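Long-range contacts in SWD1-like protein (Myceliophthora thermophila, PDB 6E29), which probably serves, through the WD-repeat β-propeller domain described here, as a scaffold subunit of the COMPASS histone H3 methyltransferase complex: residues 17-22 against 338-343; 29-34 against 330-335; 294-299 against 315-320. One frame throughout, in Å; residues are numbered along the deposited sequence. Where two conformers were deposited one is given.

Contact 1: residues 17-22 against 338-343; sequences ENITNT and RINIWS
The hydroxyl of T22 gives its proton to the side-chain carbonyl of N340, with OG1 and OD1 2.7 Å apart. The two side chains lie alongside one another and point the same way from a non-hydrogen-bonded pair of an antiparallel ladder. OG1 is anti to the carbonyl carbon (chi1 -58°) and approaches from above the amide carbonyl plane, 36° out of it. A threonine suits this place because its second branch is apolar: CG2 rests on the aliphatic part of R338, 3.8 Å from CD.

On the same face of the sheet, I19 pairs with W342. I19 CG1 sits over the indole, 3.8 Å from the centroid of the five-membered ring, a CH-pi contact, while I19 CD1 lies 3.8 Å from W342 CE2, near the rim. A branched aliphatic chain thus packs on part of one face. At the ring's edge, NE1 of W342 points almost straight at OE2 of E17, 3.0 Å away; the place of this oxygen is less certain, but the carboxylate also accepts the backbone N-H groups of E311 and G312. N21 and I341 turn to the other face, where N21 CB meets I341 CD1.

The backbones run antiparallel, at 162°. S343 N bonds to N18 O at 2.8 Å, and a water joins N18 N to S343 O. T20 N reaches I341 O at 2.9 Å, and I341 N reaches N21 O, also at 2.9 Å. Between I19 and N21 the register slips by one residue, a beta bulge that takes T20 out of the regular pairing. An N-terminal strand hydrogen-bonded to the C-terminal one, completing the outer edge of the last blade, is the "Velcro" closure of a WD40 β-propeller.

Contact 2: residues 29-34 against 330-335; sequences TCVRFN and AACGLE
The F33 ring meets A330 obliquely, CE2 of F33 lying 4.2 Å from CB of A330, and meets the ring of H323 edge-to-face. L54 and P324 also pack on F33, a large apolar ring in a buried seam. This is the face-to-face packing of neighbouring sheets in a β-propeller: strand 28-33, the innermost of the first blade, lies against the last blade, in which strand 328-333 stands second from the centre.

The two strands run nearly antiparallel, at 167°, yet their axes come no closer than 7.1 Å. That is wider than the spacing inside a sheet, and the backbones share no hydrogen bond; the ladder bonds lie within each blade, such as R32 with A41 and A330 with E321, while R32 O also takes the indole N-H of W75 in the second blade. T29 and C30 both pair with G43 in a classic beta bulge. What meets across the seam is apolar, as befits its burial.

V31 and A330 direct their CB atoms at the opposing strand, as does C332. Valine suits the seam because its two methyls present a broad, compact surface, which V319 and I339 of the last blade also touch. Cysteine and alanine on the other side are small enough to let the sheets approach. A331, by contrast, turns away, toward W342 and I320 on the far face of its blade.

C332 sets its sulfur anti to its carbonyl carbon (chi1 -56°). There C332 SG lies 4.0 Å from C30 C. It also nestles against both methyls of V31, 3.8 Å from CG2 and 3.9 Å from CG1.

Contact 3: residues 294-299 against 315-320; sequences HELYIW and EEQGVI
H294 meets the other segment with its backbone and CB: its CA makes a long CA-H...O contact of 3.5 Å to E315 O, and CB lies 3.6 Å from the same oxygen. CG takes the position between the backbone N and carbonyl carbon (chi1 62°), and the imidazole turns off to bond through NE2 to E311. A histidine can thus pack closely with its stem while its ring works on another partner. The carbonyl O of H294 lies 3.8 Å from Q317 CG.

E295 follows with its side chain turned away, CD lying over one face of the H294 ring. A water 2.9 Å from E295 O, which probably donates to it, accepts from Q317 N; E295 O is also bonded to T290 OG1.

L296 directs its CB toward segment 315-320. Its CD2 touches Q317 CB at 3.7 Å, the two chains crossing at about a right angle, and I320 CG2 at 3.9 Å, the two sliding past each other in opposite directions. One methyl, CD2, thus touches both, while the other, CD1, packs on W342. Glutamine, with CB and CG apolar, can line a buried surface; its NE2 makes a weak hydrogen bond to E315 O.

Strand 296-300 is the third of its blade and strand 317-322 the innermost of the next, so this is the packing of adjacent blades in a WD40 β-propeller.

All three contacts involve the last blade, whose order from the centre outward is 317-322, 328-333, 339-343 and 19-23. Contact 1 lies inside that sheet, at its partly exposed outer edge, and is held by backbone and side-chain hydrogen bonds. Contacts 2 and 3 are buried and join its two faces to neighbouring blades, the first and the sixth, largely through apolar side chains, with one water in contact 3. Probable backbone hydrogen bonds tie them together: A331 N to N340 O links contacts 1 and 2, and G318 N to C332 O links contacts 2 and 3. W342 CZ3 packs on L296 CD1, between contacts 1 and 3.

Contact 1: residues 17-22 against 338-343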
loop_
_atom_site.group_PDB
_atom_site.type_symbol
_atom_site.label_atom_id
_atom_site.label_comp_id
_atom_site.label_asym_id
_atom_site.label_seq_id
_atom_site.Cartn_x
_atom_site.Cartn_y
_atom_site.Cartn_z
ATOM N N GLU B 17 15.915 -16.115 16.682
ATOM C CA GLU B 17 14.737 -15.290 16.407
ATOM C C GLU B 17 14.177 -14.766 17.730
ATOM O O GLU B 17 14.155 -15.481 18.742
ATOM C CB GLU B 17 13.708 -16.159 15.700
ATOM C CG GLU B 17 12.913 -15.588 14.690
ATOM C CD GLU B 17 12.180 -16.659 13.918
ATOM O OE1 GLU B 17 12.809 -17.586 13.362
ATOM O OE2 GLU B 17 10.941 -16.543 13.895
ATOM N N ASN B 18 13.757 -13.512 17.732
ATOM C CA ASN B 18 13.290 -12.847 18.945
ATOM C C ASN B 18 11.967 -12.163 18.681
ATOM O O ASN B 18 11.938 -11.143 17.982
ATOM C CB ASN B 18 14.274 -11.804 19.422
ATOM C CG ASN B 18 15.439 -12.415 20.077
ATOM O OD1 ASN B 18 15.298 -13.072 21.105
ATOM N ND2 ASN B 18 16.618 -12.222 19.492
ATOM N N ILE B 19 10.903 -12.681 19.288
ATOM C CA ILE B 19 9.576 -12.071 19.210
ATOM C C ILE B 19 9.322 -11.344 20.543
ATOM O O ILE B 19 9.187 -11.975 21.601
ATOM C CB ILE B 19 8.515 -13.132 18.892
ATOM C CG1 ILE B 19 8.801 -13.675 17.468
ATOM C CG2 ILE B 19 7.094 -12.547 19.014
ATOM C CD1 ILE B 19 7.878 -14.737 16.957
ATOM N N THR B 20 9.321 -10.015 20.474
ATOM C CA THR B 20 9.273 -9.151 21.650
ATOM C C THR B 20 7.857 -8.918 22.128
ATOM O O THR B 20 7.641 -8.665 23.314
ATOM C CB THR B 20 9.944 -7.795 21.341
ATOM O OG1 THR B 20 9.219 -7.117 20.303
ATOM C CG2 THR B 20 11.328 -8.024 20.867
ATOM N N ASN B 21 6.889 -9.003 21.231
ATOM C CA ASN B 21 5.508 -8.757 21.588
ATOM C C ASN B 21 4.608 -9.573 20.686
ATOM O O ASN B 21 4.924 -9.799 19.512
ATOM C CB ASN B 21 5.178 -7.264 21.464
ATOM C CG ASN B 21 5.974 -6.436 22.421
ATOM O OD1 ASN B 21 7.023 -5.904 22.061
ATOM N ND2 ASN B 21 5.521 -6.380 23.675
ATOM N N THR B 22 3.525 -10.069 21.266
ATOM C CA THR B 22 2.413 -10.661 20.531
ATOM C C THR B 22 1.189 -9.960 21.084
ATOM O O THR B 22 0.982 -9.950 22.299
ATOM C CB THR B 22 2.280 -12.188 20.714
ATOM O OG1 THR B 22 3.476 -12.893 20.310
ATOM C CG2 THR B 22 1.109 -12.690 19.903
ATOM N N ARG B 338 -3.394 -12.737 15.134
ATOM C CA ARG B 338 -2.505 -12.107 16.093
ATOM C C ARG B 338 -1.482 -11.225 15.394
ATOM O O ARG B 338 -1.058 -11.512 14.275
ATOM C CB ARG B 338 -1.754 -13.163 16.883
ATOM C CG ARG B 338 -2.687 -13.910 17.782
ATOM C CD ARG B 338 -1.948 -14.645 18.837
ATOM N NE ARG B 338 -1.384 -15.895 18.363
ATOM C CZ ARG B 338 -1.996 -17.068 18.473
ATOM N NH1 ARG B 338 -3.221 -17.140 18.997
ATOM N NH2 ARG B 338 -1.393 -18.166 18.042
ATOM N N ILE B 339 -0.963 -10.232 16.126
ATOM C CA ILE B 339 0.142 -9.439 15.610
ATOM C C ILE B 339 1.390 -9.837 16.371
ATOM O O ILE B 339 1.466 -9.653 17.596
ATOM C CB ILE B 339 -0.092 -7.924 15.741
ATOM C CG1 ILE B 339 -1.366 -7.507 15.010
ATOM C CG2 ILE B 339 1.137 -7.194 15.171
ATOM C CD1 ILE B 339 -1.950 -6.181 15.523
ATOM N N ASN B 340 2.376 -10.363 15.650
ATOM C CA ASN B 340 3.680 -10.650 16.230
ATOM C C ASN B 340 4.692 -9.597 15.813
ATOM O O ASN B 340 4.715 -9.183 14.651
ATOM C CB ASN B 340 4.177 -12.024 15.798
ATOM C CG ASN B 340 3.482 -13.124 16.532
ATOM O OD1 ASN B 340 3.841 -13.437 17.670
ATOM N ND2 ASN B 340 2.459 -13.712 15.907
ATOM N N ILE B 341 5.563 -9.213 16.740
ATOM C CA ILE B 341 6.599 -8.209 16.467
ATOM C C ILE B 341 7.953 -8.827 16.743
ATOM O O ILE B 341 8.238 -9.262 17.886
ATOM C CB ILE B 341 6.418 -6.936 17.303
ATOM C CG1 ILE B 341 5.067 -6.284 17.013
ATOM C CG2 ILE B 341 7.546 -5.982 16.993
ATOM C CD1 ILE B 341 4.783 -5.149 17.997
ATOM N N TRP B 342 8.750 -8.954 15.688
ATOM C CA TRP B 342 10.112 -9.460 15.766
ATOM C C TRP B 342 11.090 -8.329 15.985
ATOM O O TRP B 342 10.982 -7.286 15.343
ATOM C CB TRP B 342 10.551 -10.120 14.445
ATOM C CG TRP B 342 10.073 -11.476 14.209
ATOM C CD1 TRP B 342 10.783 -12.644 14.362
ATOM C CD2 TRP B 342 8.782 -11.852 13.728
ATOM N NE1 TRP B 342 10.008 -13.716 14.003
ATOM C CE2 TRP B 342 8.774 -13.269 13.619
ATOM C CE3 TRP B 342 7.628 -11.143 13.393
ATOM C CZ2 TRP B 342 7.660 -13.975 13.203
ATOM C CZ3 TRP B 342 6.535 -11.839 12.974
ATOM C CH2 TRP B 342 6.555 -13.245 12.862
ATOM N N SER B 343 12.108 -8.587 16.789
ATOM C CA SER B 343 13.304 -7.745 16.859
ATOM C C SER B 343 14.342 -8.327 15.900
ATOM O O SER B 343 14.866 -9.409 16.138
ATOM C CB SER B 343 13.844 -7.692 18.286
ATOM O OG SER B 343 13.197 -6.665 18.995
HETATM O O HOH W 1 14.157 -11.980 15.376
#

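Contact 2: residues 29-34 against 330-335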
loop_
_atom_site.group_PDB
_atom_site.type_symbol
_atom_site.label_atom_id
_atom_site.label_comp_id
_atom_site.label_asym_id
_atom_site.label_seq_id
_atom_site.Cartn_x
_atom_site.Cartn_y
_atom_site.Cartn_z
ATOM N N THR B 29 -6.278 -7.623 10.108
ATOM C CA THR B 29 -6.059 -7.809 8.681
ATOM C C THR B 29 -4.984 -6.889 8.142
ATOM O O THR B 29 -4.488 -7.133 7.045
ATOM C CB THR B 29 -7.336 -7.555 7.861
ATOM O OG1 THR B 29 -7.812 -6.222 8.100
ATOM C CG2 THR B 29 -8.401 -8.526 8.213
ATOM N N CYS B 30 -4.607 -5.865 8.893
ATOM C CA CYS B 30 -3.668 -4.854 8.415
ATOM C C CYS B 30 -3.082 -4.150 9.637
ATOM O O CYS B 30 -3.782 -4.005 10.640
ATOM C CB CYS B 30 -4.415 -3.897 7.474
ATOM S SG CYS B 30 -3.675 -2.319 6.987
ATOM N N VAL B 31 -1.850 -3.641 9.519
ATOM C CA VAL B 31 -1.223 -2.818 10.563
ATOM C C VAL B 31 -0.434 -1.708 9.892
ATOM O O VAL B 31 -0.002 -1.854 8.759
ATOM C CB VAL B 31 -0.261 -3.612 11.447
ATOM C CG1 VAL B 31 -1.045 -4.368 12.489
ATOM C CG2 VAL B 31 0.589 -4.499 10.559
ATOM N N ARG B 32 -0.217 -0.606 10.615
ATOM C CA ARG B 32 0.557 0.532 10.113
ATOM C C ARG B 32 1.008 1.358 11.312
ATOM O O ARG B 32 0.168 1.759 12.121
ATOM C CB ARG B 32 -0.257 1.472 9.172
ATOM C CG ARG B 32 0.611 2.436 8.408
ATOM C CD ARG B 32 1.036 1.742 7.070
ATOM N NE ARG B 32 2.037 2.467 6.296
ATOM C CZ ARG B 32 1.779 3.189 5.205
ATOM N NH1 ARG B 32 0.519 3.319 4.760
ATOM N NH2 ARG B 32 2.797 3.778 4.557
ATOM N N PHE B 33 2.317 1.594 11.424
ATOM C CA PHE B 33 2.845 2.491 12.468
ATOM C C PHE B 33 2.631 3.947 12.059
ATOM O O PHE B 33 2.650 4.260 10.870
ATOM C CB PHE B 33 4.344 2.256 12.648
ATOM C CG PHE B 33 4.687 0.941 13.284
ATOM C CD1 PHE B 33 4.655 0.839 14.670
ATOM C CD2 PHE B 33 5.097 -0.172 12.532
ATOM C CE1 PHE B 33 4.981 -0.389 15.352
ATOM C CE2 PHE B 33 5.447 -1.397 13.221
ATOM C CZ PHE B 33 5.379 -1.477 14.644
ATOM N N ASN B 34 2.448 4.851 13.043
ATOM C CA ASN B 34 2.456 6.282 12.700
ATOM C C ASN B 34 3.915 6.706 12.490
ATOM O O ASN B 34 4.842 5.898 12.595
ATOM C CB ASN B 34 1.692 7.113 13.751
ATOM C CG ASN B 34 2.429 7.211 15.102
ATOM O OD1 ASN B 34 3.389 6.495 15.353
ATOM N ND2 ASN B 34 1.953 8.112 15.987
ATOM N N ALA B 330 6.555 -6.096 12.329
ATOM C CA ALA B 330 5.286 -6.620 12.821
ATOM C C ALA B 330 4.588 -7.376 11.702
ATOM O O ALA B 330 4.634 -6.979 10.533
ATOM C CB ALA B 330 4.371 -5.490 13.319
ATOM N N ALA B 331 3.865 -8.421 12.073
ATOM C CA ALA B 331 3.166 -9.235 11.072
ATOM C C ALA B 331 1.825 -9.727 11.598
ATOM O O ALA B 331 1.689 -10.039 12.778
ATOM C CB ALA B 331 4.015 -10.431 10.642
ATOM N N CYS B 332 0.830 -9.804 10.711
ATOM C CA CYS B 332 -0.512 -10.269 11.022
ATOM C C CYS B 332 -0.617 -11.709 10.598
ATOM O O CYS B 332 -0.397 -12.021 9.424
ATOM C CB CYS B 332 -1.557 -9.447 10.263
ATOM S SG CYS B 332 -1.413 -7.692 10.575
ATOM N N GLY B 333 -0.987 -12.584 11.536
ATOM C CA GLY B 333 -1.237 -13.974 11.178
ATOM C C GLY B 333 -2.585 -14.133 10.480
ATOM O O GLY B 333 -3.603 -13.597 10.928
ATOM N N LEU B 334 -2.579 -14.881 9.371
ATOM C CA LEU B 334 -3.810 -15.109 8.617
ATOM C C LEU B 334 -4.774 -16.020 9.348
ATOM O O LEU B 334 -5.983 -15.918 9.131
ATOM C CB LEU B 334 -3.500 -15.727 7.260
ATOM C CG LEU B 334 -2.762 -14.795 6.301
ATOM C CD1 LEU B 334 -2.488 -15.553 5.016
ATOM C CD2 LEU B 334 -3.550 -13.485 6.007
ATOM N N GLU B 335 -4.266 -16.950 10.167
ATOM C CA GLU B 335 -5.125 -17.945 10.802
ATOM C C GLU B 335 -5.672 -17.466 12.144
ATOM O O GLU B 335 -6.850 -17.697 12.452
ATOM C CB GLU B 335 -4.373 -19.281 10.980
ATOM C CG GLU B 335 -4.036 -20.018 9.659
ATOM C CD GLU B 335 -2.819 -20.976 9.761
ATOM O OE1 GLU B 335 -2.894 -21.970 10.540
ATOM O OE2 GLU B 335 -1.787 -20.718 9.069
#

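Contact 3: residues 294-299 against 315-320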
loop_
_atom_site.group_PDB
_atom_site.type_symbol
_atom_site.label_atom_id
_atom_site.label_comp_id
_atom_site.label_asym_id
_atom_site.label_seq_id
_atom_site.Cartn_x
_atom_site.Cartn_y
_atom_site.Cartn_z
ATOM N N HIS B 294 4.721 -20.528 6.190
ATOM C CA HIS B 294 4.718 -19.776 7.445
ATOM C C HIS B 294 5.839 -18.747 7.545
ATOM O O HIS B 294 5.766 -17.844 8.384
ATOM C CB HIS B 294 4.784 -20.764 8.638
ATOM C CG HIS B 294 6.026 -21.600 8.662
ATOM N ND1 HIS B 294 6.218 -22.677 7.821
ATOM C CD2 HIS B 294 7.155 -21.501 9.409
ATOM C CE1 HIS B 294 7.404 -23.215 8.058
ATOM N NE2 HIS B 294 7.992 -22.523 9.020
ATOM N N GLU B 295 6.835 -18.819 6.681
ATOM C CA GLU B 295 8.045 -18.029 6.840
ATOM C C GLU B 295 7.876 -16.573 6.430
ATOM O O GLU B 295 7.025 -16.196 5.609
ATOM C CB GLU B 295 9.176 -18.670 6.027
ATOM C CG GLU B 295 9.534 -20.044 6.549
ATOM C CD GLU B 295 9.023 -21.183 5.674
ATOM O OE1 GLU B 295 9.570 -22.284 5.786
ATOM O OE2 GLU B 295 8.104 -20.964 4.861
ATOM N N LEU B 296 8.733 -15.746 7.009
ATOM C CA LEU B 296 8.978 -14.399 6.513
ATOM C C LEU B 296 10.398 -14.352 5.981
ATOM O O LEU B 296 11.305 -14.946 6.574
ATOM C CB LEU B 296 8.823 -13.344 7.621
ATOM C CG LEU B 296 7.474 -13.228 8.329
ATOM C CD1 LEU B 296 7.618 -12.185 9.425
ATOM C CD2 LEU B 296 6.364 -12.774 7.347
ATOM N N TYR B 297 10.599 -13.644 4.872
ATOM C CA TYR B 297 11.910 -13.539 4.259
ATOM C C TYR B 297 12.360 -12.099 4.389
ATOM O O TYR B 297 11.551 -11.194 4.188
ATOM C CB TYR B 297 11.868 -13.936 2.775
ATOM C CG TYR B 297 11.697 -15.460 2.630
ATOM C CD1 TYR B 297 10.469 -16.065 2.890
ATOM C CD2 TYR B 297 12.758 -16.270 2.233
ATOM C CE1 TYR B 297 10.308 -17.444 2.770
ATOM C CE2 TYR B 297 12.599 -17.657 2.098
ATOM C CZ TYR B 297 11.368 -18.226 2.379
ATOM O OH TYR B 297 11.187 -19.590 2.256
ATOM N N ILE B 298 13.657 -11.894 4.663
ATOM C CA ILE B 298 14.232 -10.541 4.713
ATOM C C ILE B 298 15.465 -10.503 3.810
ATOM O O ILE B 298 16.390 -11.305 3.981
ATOM C CB ILE B 298 14.595 -10.134 6.148
ATOM C CG1 ILE B 298 13.363 -10.284 7.074
ATOM C CG2 ILE B 298 15.093 -8.714 6.178
ATOM C CD1 ILE B 298 13.708 -9.950 8.577
ATOM N N TRP B 299 15.455 -9.607 2.825
ATOM C CA TRP B 299 16.609 -9.346 1.967
ATOM C C TRP B 299 17.193 -7.964 2.273
ATOM O O TRP B 299 16.500 -7.072 2.787
ATOM C CB TRP B 299 16.221 -9.389 0.495
ATOM C CG TRP B 299 15.669 -10.662 0.003
ATOM C CD1 TRP B 299 16.370 -11.683 -0.630
ATOM C CD2 TRP B 299 14.286 -11.054 -0.013
ATOM N NE1 TRP B 299 15.509 -12.674 -0.995
ATOM C CE2 TRP B 299 14.225 -12.324 -0.639
ATOM C CE3 TRP B 299 13.091 -10.451 0.434
ATOM C CZ2 TRP B 299 13.019 -13.027 -0.799
ATOM C CZ3 TRP B 299 11.889 -11.136 0.257
ATOM C CH2 TRP B 299 11.860 -12.411 -0.363
ATOM N N GLU B 315 2.234 -20.222 11.632
ATOM C CA GLU B 315 1.095 -19.872 10.801
ATOM C C GLU B 315 1.486 -18.982 9.637
ATOM O O GLU B 315 2.469 -18.230 9.675
ATOM C CB GLU B 315 -0.057 -19.240 11.611
ATOM C CG GLU B 315 0.096 -17.800 11.985
ATOM C CD GLU B 315 -1.119 -17.256 12.721
ATOM O OE1 GLU B 315 -2.234 -17.203 12.153
ATOM O OE2 GLU B 315 -0.948 -16.924 13.916
ATOM N N GLU B 316 0.689 -19.108 8.586
ATOM C CA GLU B 316 0.829 -18.216 7.444
ATOM C C GLU B 316 0.653 -16.756 7.875
ATOM O O GLU B 316 -0.264 -16.422 8.628
ATOM C CB GLU B 316 -0.212 -18.588 6.378
ATOM C CG GLU B 316 0.111 -17.989 5.007
ATOM C CD GLU B 316 -0.836 -18.438 3.895
ATOM O OE1 GLU B 316 -0.921 -17.728 2.842
ATOM O OE2 GLU B 316 -1.491 -19.502 4.078
ATOM N N GLN B 317 1.530 -15.870 7.370
ATOM C CA GLN B 317 1.500 -14.457 7.719
ATOM C C GLN B 317 0.963 -13.627 6.546
ATOM O O GLN B 317 1.195 -13.946 5.378
ATOM C CB GLN B 317 2.903 -13.955 8.085
ATOM C CG GLN B 317 3.563 -14.799 9.174
ATOM C CD GLN B 317 2.912 -14.560 10.518
ATOM O OE1 GLN B 317 2.392 -13.481 10.774
ATOM N NE2 GLN B 317 2.934 -15.560 11.373
ATOM N N GLY B 318 0.250 -12.550 6.869
ATOM C CA GLY B 318 -0.292 -11.660 5.866
ATOM C C GLY B 318 0.428 -10.338 5.810
ATOM O O GLY B 318 1.582 -10.250 5.359
ATOM N N VAL B 319 -0.261 -9.268 6.233
ATOM C CA VAL B 319 0.322 -7.924 6.102
ATOM C C VAL B 319 1.493 -7.802 7.044
ATOM O O VAL B 319 1.394 -8.205 8.211
ATOM C CB VAL B 319 -0.728 -6.845 6.415
ATOM C CG1 VAL B 319 -0.071 -5.486 6.785
ATOM C CG2 VAL B 319 -1.660 -6.674 5.198
ATOM N N ILE B 320 2.583 -7.151 6.589
ATOM C CA ILE B 320 3.718 -6.913 7.484
ATOM C C ILE B 320 4.085 -5.438 7.416
ATOM O O ILE B 320 3.840 -4.767 6.417
ATOM C CB ILE B 320 4.939 -7.808 7.130
ATOM C CG1 ILE B 320 5.402 -7.468 5.713
ATOM C CG2 ILE B 320 4.537 -9.325 7.252
ATOM C CD1 ILE B 320 6.592 -8.247 5.292
HETATM O O HOH W 2 4.099 -16.238 5.515
#